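Side-chain contacts in brefeldin A esterase (Bacillus subtilis, PDB 1JKM), which hydrolyses the macrolide lactone brefeldin A, as a serine hydrolase of the alpha/beta hydrolase family related to mammalian hormone-sensitive lipase: residues 229-234 and 276-281; 206-211 and 271-276. All blocks are in the same frame, centred on the assembly; numbering follows the deposited sequence.

In the fold
Both contacts use the long loop between helix 253-263 and helix 282-285. In chain order the segments are 206-211, 229-234, 271-276 and 276-281, so the two contacts interleave and share Trp276. Their centres lie about 17 Å apart, and each is about 17 Å from the centre of the chain. Contact 2 joins the loop to the end of helix 194-208, which follows sheet strand 184-192. Contact 1 joins it to the segment leading into helix 233-239, in the insertion between strands 217-221 and 291-296. The loop, itself part of the insertion, therefore meets a core helix and another part of the insertion. Phe279 and Ala280 of contact 1 also pack on Glu271 and Pro273 of contact 2.

Contact 1 of 2, residues 229-234 and 276-281; sequences YAWDHE and WPYFAS
Trp231 reaches Tyr278 and Phe279 with the six-membered half of its indole. Its CH2 lies 3.9 Å from Tyr278 CE2, and its CZ2 lies 4.1 Å from Phe279 CZ. Both partners sit at the rim of the indole, near its plane. Trp231 and Phe279 pass each other heading opposite ways. An edge of each ring meets the other, with the planes steeply inclined. The approach to the Tyr278 ring is oblique. No hydrogen bond links the two segments; the touch is apolar.

Tyr278 and Phe279 are neighbours in sequence and also pack on each other. CD2 of Tyr278 lies 3.8 Å above the plane of the Phe279 ring, offset toward the rim. The two rings are nearly perpendicular, with the tyrosine edge turned to the phenylalanine face. CG of Tyr278 is anti to the backbone N (chi1 -180°), while CG of Phe279 is anti to the carbonyl carbon (chi1 -70°). These different first torsions let side chains from adjacent residues converge on the six-membered ring of the indole.

The two rings are carried by a short 3-10 turn, residues 277-279. Phe279 N donates to Trp276 O at 2.9 Å, and Ala280 N donates to Pro277 O at 3.0 Å. In the alpha/beta hydrolase fold, this contact lies within the long insertion between strands 217-221 and 291-296. It joins the loop leading into helix 233-239 to the 3-10 turn before helix 282-285.

Asp232, directly after Trp231, is the N-cap of helix 233-239, and its OD2 accepts from Arg235 N. The Arg235 side chain forms a cation-pi contact with the Trp231 indole. Leu240 touches both Trp231 and Tyr278. Tyr278 OH is hydrogen-bonded to Glu239 OE2. The backbone O of Tyr278 accepts from Arg311 NH1.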
loop_
_atom_site.group_PDB
_atom_site.type_symbol
_atom_site.label_atom_id
_atom_site.label_comp_id
_atom_site.label_asym_id
_atom_site.label_seq_id
_atom_site.Cartn_x
_atom_site.Cartn_y
_atom_site.Cartn_z
ATOM N N TYR B 229 20.607 16.661 -9.393
ATOM C CA TYR B 229 19.183 16.746 -9.786
ATOM C C TYR B 229 18.993 17.731 -10.912
ATOM O O TYR B 229 18.010 17.632 -11.628
ATOM C CB TYR B 229 18.290 17.022 -8.556
ATOM C CG TYR B 229 18.924 16.208 -7.421
ATOM C CD1 TYR B 229 18.931 14.800 -7.531
ATOM C CD2 TYR B 229 19.548 16.822 -6.371
ATOM C CE1 TYR B 229 19.562 14.067 -6.536
ATOM C CE2 TYR B 229 20.182 16.090 -5.374
ATOM C CZ TYR B 229 20.177 14.700 -5.481
ATOM O OH TYR B 229 20.801 13.962 -4.488
ATOM N N ALA B 230 19.952 18.624 -11.152
ATOM C CA ALA B 230 19.858 19.478 -12.344
ATOM C C ALA B 230 20.579 18.893 -13.539
ATOM O O ALA B 230 20.541 19.575 -14.579
ATOM C CB ALA B 230 20.317 20.897 -12.027
ATOM N N TRP B 231 21.187 17.720 -13.489
ATOM C CA TRP B 231 21.857 17.187 -14.678
ATOM C C TRP B 231 20.843 17.026 -15.821
ATOM O O TRP B 231 19.651 16.818 -15.584
ATOM C CB TRP B 231 22.555 15.869 -14.421
ATOM C CG TRP B 231 23.647 15.781 -13.404
ATOM C CD1 TRP B 231 24.385 16.783 -12.853
ATOM C CD2 TRP B 231 24.131 14.563 -12.803
ATOM N NE1 TRP B 231 25.291 16.280 -11.953
ATOM C CE2 TRP B 231 25.156 14.915 -11.905
ATOM C CE3 TRP B 231 23.778 13.209 -12.941
ATOM C CZ2 TRP B 231 25.825 13.972 -11.126
ATOM C CZ3 TRP B 231 24.470 12.278 -12.190
ATOM C CH2 TRP B 231 25.473 12.663 -11.298
ATOM N N ASP B 232 21.288 17.140 -17.068
ATOM C CA ASP B 232 20.391 17.050 -18.209
ATOM C C ASP B 232 19.769 15.658 -18.298
ATOM O O ASP B 232 20.263 14.718 -17.683
ATOM C CB ASP B 232 21.118 17.376 -19.517
ATOM C CG ASP B 232 22.258 16.410 -19.793
ATOM O OD1 ASP B 232 23.384 16.651 -19.303
ATOM O OD2 ASP B 232 22.023 15.405 -20.493
ATOM N N HIS B 233 18.783 15.480 -19.158
ATOM C CA HIS B 233 18.030 14.238 -19.237
ATOM C C HIS B 233 18.944 13.073 -19.597
ATOM O O HIS B 233 18.878 12.014 -18.967
ATOM C CB HIS B 233 16.878 14.381 -20.238
ATOM C CG HIS B 233 16.064 13.140 -20.445
ATOM N ND1 HIS B 233 14.954 12.847 -19.676
ATOM C CD2 HIS B 233 16.192 12.118 -21.327
ATOM C CE1 HIS B 233 14.431 11.701 -20.075
ATOM N NE2 HIS B 233 15.160 11.239 -21.072
ATOM N N GLU B 234 19.846 13.266 -20.558
ATOM C CA GLU B 234 20.680 12.175 -21.016
ATOM C C GLU B 234 21.653 11.715 -19.944
ATOM O O GLU B 234 21.887 10.502 -19.909
ATOM C CB GLU B 234 21.466 12.473 -22.309
ATOM C CG GLU B 234 20.902 11.648 -23.458
ATOM C CD GLU B 234 21.904 10.878 -24.284
ATOM O OE1 GLU B 234 23.109 11.229 -24.284
ATOM O OE2 GLU B 234 21.502 9.897 -24.960
ATOM N N TRP B 276 28.973 15.738 -1.186
ATOM C CA TRP B 276 28.197 14.845 -2.029
ATOM C C TRP B 276 28.947 13.506 -2.114
ATOM O O TRP B 276 29.697 13.186 -3.031
ATOM C CB TRP B 276 27.920 15.378 -3.456
ATOM C CG TRP B 276 27.218 16.705 -3.428
ATOM C CD1 TRP B 276 27.793 17.920 -3.737
ATOM C CD2 TRP B 276 25.864 16.979 -3.045
ATOM N NE1 TRP B 276 26.871 18.930 -3.573
ATOM C CE2 TRP B 276 25.672 18.376 -3.151
ATOM C CE3 TRP B 276 24.788 16.177 -2.620
ATOM C CZ2 TRP B 276 24.467 18.988 -2.854
ATOM C CZ3 TRP B 276 23.578 16.797 -2.332
ATOM C CH2 TRP B 276 23.419 18.189 -2.445
ATOM N N PRO B 277 28.755 12.645 -1.118
ATOM C CA PRO B 277 29.407 11.352 -0.994
ATOM C C PRO B 277 29.205 10.368 -2.123
ATOM O O PRO B 277 30.120 9.511 -2.294
ATOM C CB PRO B 277 28.851 10.774 0.309
ATOM C CG PRO B 277 28.469 11.992 1.103
ATOM C CD PRO B 277 27.884 12.908 0.062
ATOM N N TYR B 278 28.410 10.626 -3.145
ATOM C CA TYR B 278 28.400 9.877 -4.390
ATOM C C TYR B 278 29.773 9.970 -5.082
ATOM O O TYR B 278 30.085 9.077 -5.868
ATOM C CB TYR B 278 27.339 10.428 -5.335
ATOM C CG TYR B 278 27.154 9.803 -6.679
ATOM C CD1 TYR B 278 26.668 8.495 -6.857
ATOM C CD2 TYR B 278 27.458 10.521 -7.834
ATOM C CE1 TYR B 278 26.497 7.933 -8.107
ATOM C CE2 TYR B 278 27.298 9.990 -9.081
ATOM C CZ TYR B 278 26.817 8.691 -9.218
ATOM O OH TYR B 278 26.686 8.210 -10.485
ATOM N N PHE B 279 30.516 11.052 -4.843
ATOM C CA PHE B 279 31.798 11.211 -5.549
ATOM C C PHE B 279 32.971 10.688 -4.732
ATOM O O PHE B 279 34.120 10.845 -5.193
ATOM C CB PHE B 279 32.028 12.710 -5.873
ATOM C CG PHE B 279 31.051 13.128 -6.940
ATOM C CD1 PHE B 279 31.334 12.899 -8.271
ATOM C CD2 PHE B 279 29.834 13.710 -6.582
ATOM C CE1 PHE B 279 30.432 13.269 -9.252
ATOM C CE2 PHE B 279 28.941 14.082 -7.570
ATOM C CZ PHE B 279 29.235 13.843 -8.897
ATOM N N ALA B 280 32.776 10.092 -3.570
ATOM C CA ALA B 280 33.850 9.414 -2.850
ATOM C C ALA B 280 34.472 8.322 -3.714
ATOM O O ALA B 280 33.783 7.609 -4.468
ATOM C CB ALA B 280 33.325 8.909 -1.516
ATOM N N SER B 281 35.816 8.314 -3.812
ATOM C CA SER B 281 36.451 7.211 -4.539
ATOM C C SER B 281 36.570 5.987 -3.632
ATOM O O SER B 281 36.539 6.097 -2.397
ATOM C CB SER B 281 37.850 7.669 -5.018
ATOM O OG SER B 281 38.573 7.924 -3.821
#

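Contact 2 of 2, residues 206-211 and 271-276; sequences AKRRGR and EDPIAW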
loop_
_atom_site.group_PDB
_atom_site.type_symbol
_atom_site.label_atom_id
_atom_site.label_comp_id
_atom_site.label_asym_id
_atom_site.label_seq_id
_atom_site.Cartn_x
_atom_site.Cartn_y
_atom_site.Cartn_z
ATOM N N ALA B 206 35.289 12.407 9.962
ATOM C CA ALA B 206 35.945 11.786 11.088
ATOM C C ALA B 206 37.172 10.995 10.621
ATOM O O ALA B 206 38.213 11.143 11.276
ATOM C CB ALA B 206 35.012 10.904 11.906
ATOM N N LYS B 207 37.089 10.243 9.526
ATOM C CA LYS B 207 38.248 9.542 9.018
ATOM C C LYS B 207 39.407 10.480 8.622
ATOM O O LYS B 207 40.572 10.149 8.833
ATOM C CB LYS B 207 37.916 8.675 7.810
ATOM C CG LYS B 207 39.099 7.844 7.332
ATOM C CD LYS B 207 38.685 6.753 6.360
ATOM C CE LYS B 207 39.178 7.067 4.960
ATOM N NZ LYS B 207 39.891 5.927 4.339
ATOM N N ARG B 208 39.091 11.585 7.964
ATOM C CA ARG B 208 40.100 12.555 7.583
ATOM C C ARG B 208 40.784 13.177 8.793
ATOM O O ARG B 208 42.011 13.322 8.776
ATOM C CB ARG B 208 39.468 13.659 6.744
ATOM C CG ARG B 208 39.163 13.122 5.358
ATOM C CD ARG B 208 38.720 14.309 4.495
ATOM N NE ARG B 208 38.454 13.784 3.154
ATOM C CZ ARG B 208 38.132 14.616 2.179
ATOM N NH1 ARG B 208 38.066 15.910 2.480
ATOM N NH2 ARG B 208 37.893 14.084 0.999
ATOM N N ARG B 209 40.058 13.376 9.877
ATOM C CA ARG B 209 40.580 14.050 11.046
ATOM C C ARG B 209 41.121 13.061 12.057
ATOM O O ARG B 209 41.371 13.449 13.193
ATOM C CB ARG B 209 39.504 14.961 11.650
ATOM C CG ARG B 209 39.052 15.982 10.605
ATOM C CD ARG B 209 38.503 17.251 11.241
ATOM N NE ARG B 209 38.158 18.215 10.179
ATOM C CZ ARG B 209 37.118 19.048 10.301
ATOM N NH1 ARG B 209 36.351 19.041 11.389
ATOM N NH2 ARG B 209 36.871 19.877 9.302
ATOM N N GLY B 210 41.254 11.785 11.704
ATOM C CA GLY B 210 41.819 10.791 12.595
ATOM C C GLY B 210 40.911 10.338 13.710
ATOM O O GLY B 210 41.446 9.839 14.713
ATOM N N ARG B 211 39.572 10.506 13.625
ATOM C CA ARG B 211 38.762 10.016 14.741
ATOM C C ARG B 211 37.655 9.082 14.220
ATOM O O ARG B 211 36.600 8.978 14.840
ATOM C CB ARG B 211 38.247 11.070 15.701
ATOM C CG ARG B 211 39.263 11.280 16.863
ATOM C CD ARG B 211 38.763 12.110 17.998
ATOM N NE ARG B 211 37.760 11.501 18.867
ATOM C CZ ARG B 211 37.104 12.207 19.792
ATOM N NH1 ARG B 211 37.396 13.511 19.921
ATOM N NH2 ARG B 211 36.183 11.647 20.578
ATOM N N GLU B 271 31.736 18.188 -6.702
ATOM C CA GLU B 271 32.341 16.863 -6.773
ATOM C C GLU B 271 33.217 16.600 -5.573
ATOM O O GLU B 271 34.049 15.695 -5.500
ATOM C CB GLU B 271 33.065 16.650 -8.114
ATOM C CG GLU B 271 32.044 16.550 -9.252
ATOM C CD GLU B 271 32.585 16.049 -10.567
ATOM O OE1 GLU B 271 33.805 15.767 -10.643
ATOM O OE2 GLU B 271 31.817 15.928 -11.552
ATOM N N ASP B 272 32.968 17.330 -4.493
ATOM C CA ASP B 272 33.524 17.077 -3.179
ATOM C C ASP B 272 32.719 16.026 -2.417
ATOM O O ASP B 272 31.634 16.323 -1.911
ATOM C CB ASP B 272 33.508 18.399 -2.410
ATOM C CG ASP B 272 34.065 18.386 -1.026
ATOM O OD1 ASP B 272 34.339 17.309 -0.461
ATOM O OD2 ASP B 272 34.259 19.470 -0.407
ATOM N N PRO B 273 33.361 14.929 -2.045
ATOM C CA PRO B 273 32.731 13.821 -1.338
ATOM C C PRO B 273 32.232 14.157 0.044
ATOM O O PRO B 273 31.327 13.457 0.518
ATOM C CB PRO B 273 33.836 12.757 -1.215
ATOM C CG PRO B 273 35.091 13.523 -1.488
ATOM C CD PRO B 273 34.656 14.451 -2.613
ATOM N N ILE B 274 32.777 15.181 0.729
ATOM C CA ILE B 274 32.170 15.564 2.010
ATOM C C ILE B 274 30.827 16.243 1.825
ATOM O O ILE B 274 30.004 16.275 2.765
ATOM C CB ILE B 274 33.137 16.437 2.835
ATOM C CG1 ILE B 274 34.517 15.764 2.836
ATOM C CG2 ILE B 274 32.624 16.692 4.242
ATOM C CD1 ILE B 274 34.642 14.517 3.666
ATOM N N ALA B 275 30.623 16.937 0.730
ATOM C CA ALA B 275 29.346 17.534 0.402
ATOM C C ALA B 275 28.423 16.482 -0.218
ATOM O O ALA B 275 27.220 16.451 0.063
ATOM C CB ALA B 275 29.477 18.661 -0.634
ATOM N N TRP B 276 28.973 15.738 -1.186
ATOM C CA TRP B 276 28.197 14.845 -2.029
ATOM C C TRP B 276 28.947 13.506 -2.114
ATOM O O TRP B 276 29.697 13.186 -3.031
ATOM C CB TRP B 276 27.920 15.378 -3.456
ATOM C CG TRP B 276 27.218 16.705 -3.428
ATOM C CD1 TRP B 276 27.793 17.920 -3.737
ATOM C CD2 TRP B 276 25.864 16.979 -3.045
ATOM N NE1 TRP B 276 26.871 18.930 -3.573
ATOM C CE2 TRP B 276 25.672 18.376 -3.151
ATOM C CE3 TRP B 276 24.788 16.177 -2.620
ATOM C CZ2 TRP B 276 24.467 18.988 -2.854
ATOM C CZ3 TRP B 276 23.578 16.797 -2.332
ATOM C CH2 TRP B 276 23.419 18.189 -2.445
HETATM O O HOH W 1 37.104 16.975 0.205
#
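Arg208 lays its guanidinium against Ile274. The main direct touch is van der Waals packing of the isoleucine on the flat face of that group. Ile274 CD1 sits 3.7 Å above the guanidinium plane, over its centre. CG1 of Ile274 meets the same group, 3.6 Å from Arg208 NH1. The two side chains come from opposite directions. Arg208 is extended from CG to NE (chi2 -172°), which carries the flat group across from the helix. Pro273 adds a smaller touch, with its CG 3.8 Å from Arg208 NH2.

The polar link across the contact runs through one water. Arg208 NH1 donates to it at 2.7 Å, and the water donates to Asp272 OD1 at 2.9 Å. The water lies at the edge of the guanidinium, in its plane. Asp272 OD1 also accepts from Ile274 N at 2.9 Å, closing an Asx turn. This bond meets the carboxylate from above its plane, 43° out of it. One oxygen therefore both shapes the loop and receives the water. Arg208 NH2 forms a salt bridge to Glu284, so the group is bonded to Glu284 directly and to Asp272 through the water.

Backbone bonds shape both segments. Trp276 N bonds to Asp272 O at 2.8 Å. Gly210, at positive phi, is the C-prime residue of a Schellman motif, with Arg211 N bonded to Ala206 O and a weak bond from Gly210 N to Lys207 O. The motif ends helix 194-208, which follows strand 184-192 of the central sheet. Ile274 also packs on Leu204 and Leu205 of that helix, while Ala206 and Arg211 rest on helix 163-177.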